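Phenazine-1-carboxylate N-methyltransferase (Pseudomonas aeruginosa, PDB 2IP2) transfers a methyl group from S-adenosyl-L-methionine to phenazine-1-carboxylate, giving 5-methylphenazine-1-carboxylate on the route to the blue virulence pigment pyocyanine. Local coordinates at residues V305-R318 and P323-A334. Residues are numbered along the deposited sequence; the frame is centred on the assembly and turned at random.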
ATOM      1  N   VAL A 305     -24.342  17.281   4.969  1.00 31.09           N
ATOM      2  CA  VAL A 305     -23.833  18.535   5.557  1.00 31.96           C
ATOM      3  C   VAL A 305     -24.694  19.719   5.083  1.00 32.50           C
ATOM      4  O   VAL A 305     -25.068  20.594   5.844  1.00 32.01           O
ATOM      5  CB  VAL A 305     -22.318  18.756   5.308  1.00 32.36           C
ATOM      6  CG1 VAL A 305     -21.920  20.184   5.736  1.00 29.91           C
ATOM      7  CG2 VAL A 305     -21.472  17.641   6.073  1.00 28.43           C
ATOM      8  N   VAL A 306     -25.041  19.690   3.814  1.00 33.39           N
ATOM      9  CA  VAL A 306     -25.894  20.713   3.219  1.00 34.12           C
ATOM     10  C   VAL A 306     -27.262  20.737   3.932  1.00 34.87           C
ATOM     11  O   VAL A 306     -27.741  21.829   4.334  1.00 33.26           O
ATOM     12  CB  VAL A 306     -26.003  20.471   1.699  1.00 34.30           C
ATOM     13  CG1 VAL A 306     -27.148  21.253   1.081  1.00 35.27           C
ATOM     14  CG2 VAL A 306     -24.640  20.798   0.970  1.00 34.74           C
ATOM     15  N   ASP A 307     -27.853  19.555   4.140  1.00 34.67           N
ATOM     16  CA  ASP A 307     -29.158  19.448   4.825  1.00 34.92           C
ATOM     17  C   ASP A 307     -29.108  19.893   6.295  1.00 35.01           C
ATOM     18  O   ASP A 307     -30.057  20.470   6.823  1.00 34.29           O
ATOM     19  CB  ASP A 307     -29.680  18.015   4.777  1.00 35.34           C
ATOM     20  CG  ASP A 307     -30.166  17.624   3.420  1.00 37.87           C
ATOM     21  OD1 ASP A 307     -30.254  18.509   2.535  1.00 40.53           O
ATOM     22  OD2 ASP A 307     -30.413  16.406   3.239  1.00 43.33           O
ATOM     23  N   LEU A 308     -27.989  19.611   6.951  1.00 34.57           N
ATOM     24  CA  LEU A 308     -27.788  20.008   8.331  1.00 34.20           C
ATOM     25  C   LEU A 308     -27.681  21.522   8.406  1.00 34.33           C
ATOM     26  O   LEU A 308     -28.263  22.157   9.322  1.00 34.56           O
ATOM     27  CB  LEU A 308     -26.556  19.310   8.923  1.00 34.62           C
ATOM     28  CG  LEU A 308     -26.144  19.726  10.345  1.00 34.70           C
ATOM     29  CD1 LEU A 308     -27.233  19.545  11.417  1.00 38.83           C
ATOM     30  CD2 LEU A 308     -24.840  19.002  10.781  1.00 33.71           C
ATOM     31  N   LEU A 309     -26.966  22.102   7.442  1.00 34.40           N
ATOM     32  CA  LEU A 309     -26.822  23.577   7.326  1.00 34.84           C
ATOM     33  C   LEU A 309     -28.183  24.254   7.190  1.00 36.74           C
ATOM     34  O   LEU A 309     -28.472  25.196   7.938  1.00 37.45           O
ATOM     35  CB  LEU A 309     -25.933  23.973   6.154  1.00 33.21           C
ATOM     36  CG  LEU A 309     -24.421  23.755   6.462  1.00 31.30           C
ATOM     37  CD1 LEU A 309     -23.587  24.059   5.216  1.00 28.39           C
ATOM     38  CD2 LEU A 309     -23.972  24.618   7.622  1.00 31.29           C
ATOM     39  N   GLY A 310     -28.999  23.755   6.251  1.00 37.58           N
ATOM     40  CA  GLY A 310     -30.384  24.220   6.063  1.00 37.93           C
ATOM     41  C   GLY A 310     -31.204  24.128   7.336  1.00 39.38           C
ATOM     42  O   GLY A 310     -31.923  25.073   7.660  1.00 39.69           O
ATOM     43  N   ARG A 311     -31.077  23.020   8.074  1.00 38.78           N
ATOM     44  CA  ARG A 311     -31.827  22.804   9.317  1.00 39.82           C
ATOM     45  C   ARG A 311     -31.395  23.883  10.315  1.00 40.22           C
ATOM     46  O   ARG A 311     -32.187  24.344  11.154  1.00 39.54           O
ATOM     47  CB  ARG A 311     -31.503  21.427   9.862  1.00 40.53           C
ATOM     48  CG  ARG A 311     -32.678  20.536  10.239  1.00 42.80           C
ATOM     49  CD  ARG A 311     -32.585  19.162   9.599  1.00 38.04           C
ATOM     50  NE  ARG A 311     -31.457  18.339  10.059  1.00 37.36           N
ATOM     51  CZ  ARG A 311     -30.733  17.551   9.256  1.00 35.69           C
ATOM     52  NH1 ARG A 311     -30.982  17.495   7.945  1.00 30.93           N
ATOM     53  NH2 ARG A 311     -29.760  16.816   9.767  1.00 33.51           N
ATOM     54  N   GLY A 312     -30.144  24.331  10.195  1.00 39.81           N
ATOM     55  CA  GLY A 312     -29.647  25.362  11.089  1.00 38.78           C
ATOM     56  C   GLY A 312     -29.904  26.774  10.586  1.00 38.68           C
ATOM     57  O   GLY A 312     -29.334  27.734  11.107  1.00 37.30           O
ATOM     58  N   GLY A 313     -30.772  26.928   9.577  1.00 39.32           N
ATOM     59  CA  GLY A 313     -31.089  28.266   9.064  1.00 38.12           C
ATOM     60  C   GLY A 313     -30.030  28.842   8.163  1.00 37.42           C
ATOM     61  O   GLY A 313     -29.841  30.071   8.124  1.00 37.12           O
ATOM     62  N   PHE A 314     -29.318  27.962   7.449  1.00 36.75           N
ATOM     63  CA  PHE A 314     -28.369  28.373   6.410  1.00 36.43           C
ATOM     64  C   PHE A 314     -28.660  27.896   4.970  1.00 36.67           C
ATOM     65  O   PHE A 314     -29.227  26.820   4.770  1.00 37.17           O
ATOM     66  CB  PHE A 314     -26.937  27.987   6.792  1.00 35.61           C
ATOM     67  CG  PHE A 314     -26.415  28.771   7.946  1.00 34.28           C
ATOM     68  CD1 PHE A 314     -25.843  30.029   7.738  1.00 34.72           C
ATOM     69  CD2 PHE A 314     -26.534  28.282   9.230  1.00 32.51           C
ATOM     70  CE1 PHE A 314     -25.384  30.781   8.830  1.00 36.61           C
ATOM     71  CE2 PHE A 314     -26.079  29.030  10.329  1.00 35.51           C
ATOM     72  CZ  PHE A 314     -25.506  30.275  10.110  1.00 34.76           C
ATOM     73  N   ALA A 315     -28.240  28.720   4.002  1.00 36.48           N
ATOM     74  CA  ALA A 315     -28.307  28.446   2.565  1.00 36.54           C
ATOM     75  C   ALA A 315     -26.899  28.325   1.961  1.00 35.92           C
ATOM     76  O   ALA A 315     -26.150  29.277   1.985  1.00 35.35           O
ATOM     77  CB  ALA A 315     -29.051  29.602   1.851  1.00 37.20           C
ATOM     78  N   VAL A 316     -26.563  27.162   1.392  1.00 36.26           N
ATOM     79  CA  VAL A 316     -25.261  26.986   0.724  1.00 36.40           C
ATOM     80  C   VAL A 316     -25.118  27.869  -0.475  1.00 36.96           C
ATOM     81  O   VAL A 316     -25.982  27.890  -1.363  1.00 37.45           O
ATOM     82  CB  VAL A 316     -24.994  25.523   0.269  1.00 35.56           C
ATOM     83  CG1 VAL A 316     -23.624  25.442  -0.394  1.00 33.77           C
ATOM     84  CG2 VAL A 316     -25.058  24.623   1.453  1.00 34.90           C
ATOM     85  N   GLU A 317     -24.011  28.595  -0.494  1.00 37.33           N
ATOM     86  CA  GLU A 317     -23.660  29.510  -1.573  1.00 38.69           C
ATOM     87  C   GLU A 317     -22.649  28.899  -2.545  1.00 38.83           C
ATOM     88  O   GLU A 317     -22.686  29.133  -3.760  1.00 38.29           O
ATOM     89  CB  GLU A 317     -23.055  30.769  -0.975  1.00 38.51           C
ATOM     90  CG  GLU A 317     -22.237  31.590  -1.970  1.00 42.85           C
ATOM     91  CD  GLU A 317     -21.388  32.631  -1.302  1.00 45.20           C
ATOM     92  OE1 GLU A 317     -21.872  33.234  -0.310  1.00 46.29           O
ATOM     93  OE2 GLU A 317     -20.231  32.827  -1.752  1.00 45.45           O
ATOM     94  N   ARG A 318     -21.718  28.117  -2.002  1.00 37.84           N
ATOM     95  CA  ARG A 318     -20.623  27.609  -2.804  1.00 37.66           C
ATOM     96  C   ARG A 318     -20.149  26.333  -2.199  1.00 36.29           C
ATOM     97  O   ARG A 318     -20.079  26.247  -0.978  1.00 35.16           O
ATOM     98  CB  ARG A 318     -19.435  28.538  -2.640  1.00 38.10           C
ATOM     99  CG  ARG A 318     -19.048  29.291  -3.772  1.00 38.76           C
ATOM    100  CD  ARG A 318     -18.041  30.290  -3.268  1.00 39.53           C
ATOM    101  NE  ARG A 318     -16.748  30.015  -3.857  1.00 39.65           N
ATOM    102  CZ  ARG A 318     -15.683  30.760  -3.653  1.00 36.48           C
ATOM    103  NH1 ARG A 318     -15.760  31.821  -2.863  1.00 40.21           N
ATOM    104  NH2 ARG A 318     -14.554  30.429  -4.253  1.00 40.96           N
ATOM    105  N   PRO A 323      -7.507  20.740  -1.589  1.00 34.88           N
ATOM    106  CA  PRO A 323      -6.562  19.612  -1.562  1.00 36.16           C
ATOM    107  C   PRO A 323      -6.842  18.563  -0.493  1.00 37.97           C
ATOM    108  O   PRO A 323      -7.477  18.855   0.538  1.00 37.04           O
ATOM    109  CB  PRO A 323      -5.188  20.288  -1.297  1.00 36.20           C
ATOM    110  CG  PRO A 323      -5.349  21.689  -1.751  1.00 35.01           C
ATOM    111  CD  PRO A 323      -6.822  22.047  -1.498  1.00 35.35           C
ATOM    112  N   MET A 324      -6.338  17.347  -0.761  1.00 38.60           N
ATOM    113  CA  MET A 324      -6.388  16.208   0.136  1.00 40.73           C
ATOM    114  C   MET A 324      -7.802  15.875   0.550  1.00 39.56           C
ATOM    115  O   MET A 324      -8.099  15.741   1.748  1.00 39.17           O
ATOM    116  CB  MET A 324      -5.505  16.452   1.348  1.00 40.70           C
ATOM    117  CG  MET A 324      -4.247  17.208   0.953  1.00 44.94           C
ATOM    118  SD  MET A 324      -2.854  16.709   1.939  1.00 51.61           S
ATOM    119  CE  MET A 324      -3.427  15.079   2.524  1.00 49.58           C
ATOM    120  N   GLU A 325      -8.673  15.773  -0.462  1.00 37.34           N
ATOM    121  CA  GLU A 325     -10.041  15.320  -0.289  1.00 36.07           C
ATOM    122  C   GLU A 325     -10.844  16.140   0.746  1.00 34.12           C
ATOM    123  O   GLU A 325     -11.749  15.609   1.381  1.00 34.65           O
ATOM    124  CB  GLU A 325     -10.105  13.794   0.009  1.00 35.96           C
ATOM    125  CG  GLU A 325      -9.592  12.865  -1.117  1.00 38.90           C
ATOM    126  CD  GLU A 325     -10.398  12.956  -2.418  1.00 43.55           C
ATOM    127  OE1 GLU A 325     -11.617  13.212  -2.348  1.00 44.65           O
ATOM    128  OE2 GLU A 325      -9.812  12.757  -3.502  1.00 43.63           O
ATOM    129  N   THR A 326     -10.561  17.439   0.874  1.00 31.75           N
ATOM    130  CA  THR A 326     -11.340  18.239   1.852  1.00 28.97           C
ATOM    131  C   THR A 326     -12.287  19.170   1.110  1.00 28.83           C
ATOM    132  O   THR A 326     -12.053  19.501  -0.047  1.00 29.55           O
ATOM    133  CB  THR A 326     -10.467  19.035   2.881  0.50 30.18           C
ATOM    134  OG1 THR A 326     -11.169  20.208   3.361  0.50 29.32           O
ATOM    135  CG2 THR A 326      -9.199  19.476   2.286  0.50 29.81           C
ATOM    136  N   ARG A 327     -13.376  19.543   1.759  1.00 27.91           N
ATOM    137  CA  ARG A 327     -14.393  20.348   1.076  1.00 28.15           C
ATOM    138  C   ARG A 327     -14.480  21.661   1.782  1.00 27.53           C
ATOM    139  O   ARG A 327     -14.317  21.710   3.010  1.00 26.44           O
ATOM    140  CB  ARG A 327     -15.742  19.704   1.207  1.00 28.69           C
ATOM    141  CG  ARG A 327     -16.502  19.698  -0.066  1.00 35.22           C
ATOM    142  CD  ARG A 327     -16.654  18.241  -0.475  1.00 41.68           C
ATOM    143  NE  ARG A 327     -16.407  18.033  -1.891  1.00 48.79           N
ATOM    144  CZ  ARG A 327     -16.550  16.858  -2.504  1.00 47.83           C
ATOM    145  NH1 ARG A 327     -16.954  15.776  -1.840  1.00 44.45           N
ATOM    146  NH2 ARG A 327     -16.299  16.776  -3.787  1.00 50.16           N
ATOM    147  N   MET A 328     -14.814  22.711   1.036  1.00 28.01           N
ATOM    148  CA  MET A 328     -15.104  24.001   1.682  1.00 29.73           C
ATOM    149  C   MET A 328     -16.546  24.295   1.307  1.00 29.40           C
ATOM    150  O   MET A 328     -16.849  24.379   0.124  1.00 30.58           O
ATOM    151  CB  MET A 328     -14.197  25.118   1.171  1.00 29.58           C
ATOM    152  CG  MET A 328     -14.555  26.521   1.815  1.00 32.26           C
ATOM    153  SD  MET A 328     -13.485  27.860   1.223  1.00 34.75           S
ATOM    154  CE  MET A 328     -14.213  28.138  -0.398  1.00 33.14           C
ATOM    155  N   ILE A 329     -17.409  24.409   2.299  1.00 28.01           N
ATOM    156  CA  ILE A 329     -18.844  24.718   2.052  1.00 27.68           C
ATOM    157  C   ILE A 329     -19.121  26.116   2.650  1.00 28.80           C
ATOM    158  O   ILE A 329     -19.050  26.286   3.874  1.00 27.55           O
ATOM    159  CB  ILE A 329     -19.743  23.643   2.665  1.00 28.44           C
ATOM    160  CG1 ILE A 329     -19.479  22.259   1.996  1.00 26.80           C
ATOM    161  CG2 ILE A 329     -21.233  24.005   2.528  1.00 26.29           C
ATOM    162  CD1 ILE A 329     -19.986  21.056   2.843  1.00 27.20           C
ATOM    163  N   VAL A 330     -19.437  27.093   1.777  1.00 28.81           N
ATOM    164  CA  VAL A 330     -19.772  28.448   2.230  1.00 29.71           C
ATOM    165  C   VAL A 330     -21.312  28.612   2.281  1.00 32.06           C
ATOM    166  O   VAL A 330     -22.017  28.280   1.307  1.00 30.70           O
ATOM    167  CB  VAL A 330     -19.090  29.539   1.379  1.00 31.08           C
ATOM    168  CG1 VAL A 330     -19.354  30.934   2.003  1.00 29.28           C
ATOM    169  CG2 VAL A 330     -17.574  29.295   1.304  1.00 29.58           C
ATOM    170  N   ALA A 331     -21.837  29.072   3.416  1.00 32.25           N
ATOM    171  CA  ALA A 331     -23.283  29.260   3.516  1.00 33.24           C
ATOM    172  C   ALA A 331     -23.559  30.657   4.094  1.00 35.17           C
ATOM    173  O   ALA A 331     -22.756  31.186   4.876  1.00 32.96           O
ATOM    174  CB  ALA A 331     -23.919  28.169   4.364  1.00 32.88           C
ATOM    175  N   ALA A 332     -24.658  31.267   3.650  1.00 36.59           N
ATOM    176  CA  ALA A 332     -25.152  32.533   4.259  1.00 39.32           C
ATOM    177  C   ALA A 332     -26.462  32.297   4.985  1.00 40.67           C
ATOM    178  O   ALA A 332     -27.094  31.234   4.872  1.00 39.48           O
ATOM    179  CB  ALA A 332     -25.300  33.629   3.219  1.00 39.01           C
ATOM    180  N   ARG A 333     -26.851  33.290   5.774  1.00 44.07           N
ATOM    181  CA  ARG A 333     -28.183  33.330   6.377  1.00 46.98           C
ATOM    182  C   ARG A 333     -29.260  33.076   5.322  1.00 47.40           C
ATOM    183  O   ARG A 333     -29.324  33.786   4.302  1.00 47.61           O
ATOM    184  CB  ARG A 333     -28.416  34.711   6.992  1.00 47.04           C
ATOM    185  CG  ARG A 333     -29.382  34.729   8.173  1.00 48.81           C
ATOM    186  CD  ARG A 333     -29.626  36.155   8.683  1.00 50.80           C
ATOM    187  NE  ARG A 333     -28.388  36.859   9.054  1.00 56.68           N
ATOM    188  CZ  ARG A 333     -27.892  36.930  10.296  1.00 59.36           C
ATOM    189  NH1 ARG A 333     -28.516  36.344  11.316  1.00 60.01           N
ATOM    190  NH2 ARG A 333     -26.767  37.600  10.523  1.00 60.05           N
ATOM    191  N   ALA A 334     -30.057  32.035   5.529  1.00 48.82           N
ATOM    192  CA  ALA A 334     -31.229  31.811   4.672  1.00 50.43           C
ATOM    193  C   ALA A 334     -32.229  32.963   4.860  1.00 51.97           C
ATOM    194  O   ALA A 334     -32.597  33.640   3.883  1.00 52.96           O
ATOM    195  CB  ALA A 334     -31.896  30.455   4.965  1.00 50.46           C
ATOM    196  OXT ALA A 334     -32.663  33.243   5.995  1.00 52.79           O
TER
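The Phe314 ring meets strand 326-333 obliquely, CD1 lying 3.4 Å from Ala332 O and CB resting on the Ala331 methyl, while Leu309 O sits in the ring plane at its edge. With chi1 at -69°, CG is anti to the carbonyl carbon and beside the backbone N, which itself bonds Leu309 O; the ring also touches Val268 and Met262. A second flat group, the Arg318 guanidinium, has Met328 CE over one face and gives NH1 to Leu163 O. Between the strands, Ala315 N bonds Ala332 O almost straight (178°), and Ala332 N returns to Ala315 O. Glu317 and Arg318 both face Val330 in a classic beta bulge: Val330 O takes Glu317 N at 2.7 Å and, weakly, Arg318 N, while Val330 N bonds Arg318 O. Branched Ile329 packs against helix and partner strand: CG2 meets Leu309 CD1 and Val316 CG2, CD1 reaches Val305 CG1. The short Ala331 methyl also meets Leu309 CD1. Gly313, whose positive phi favours glycine, ends the helix in a Schellman motif; its O takes Ala334 N at 3.3 Å, from above the carbonyl plane. Apolar groups thus seat helix 302-311 against the C-terminal antiparallel hairpin of the class I methyltransferase sheet, whereas exposed Glu317 probably has its charge balanced by Arg267.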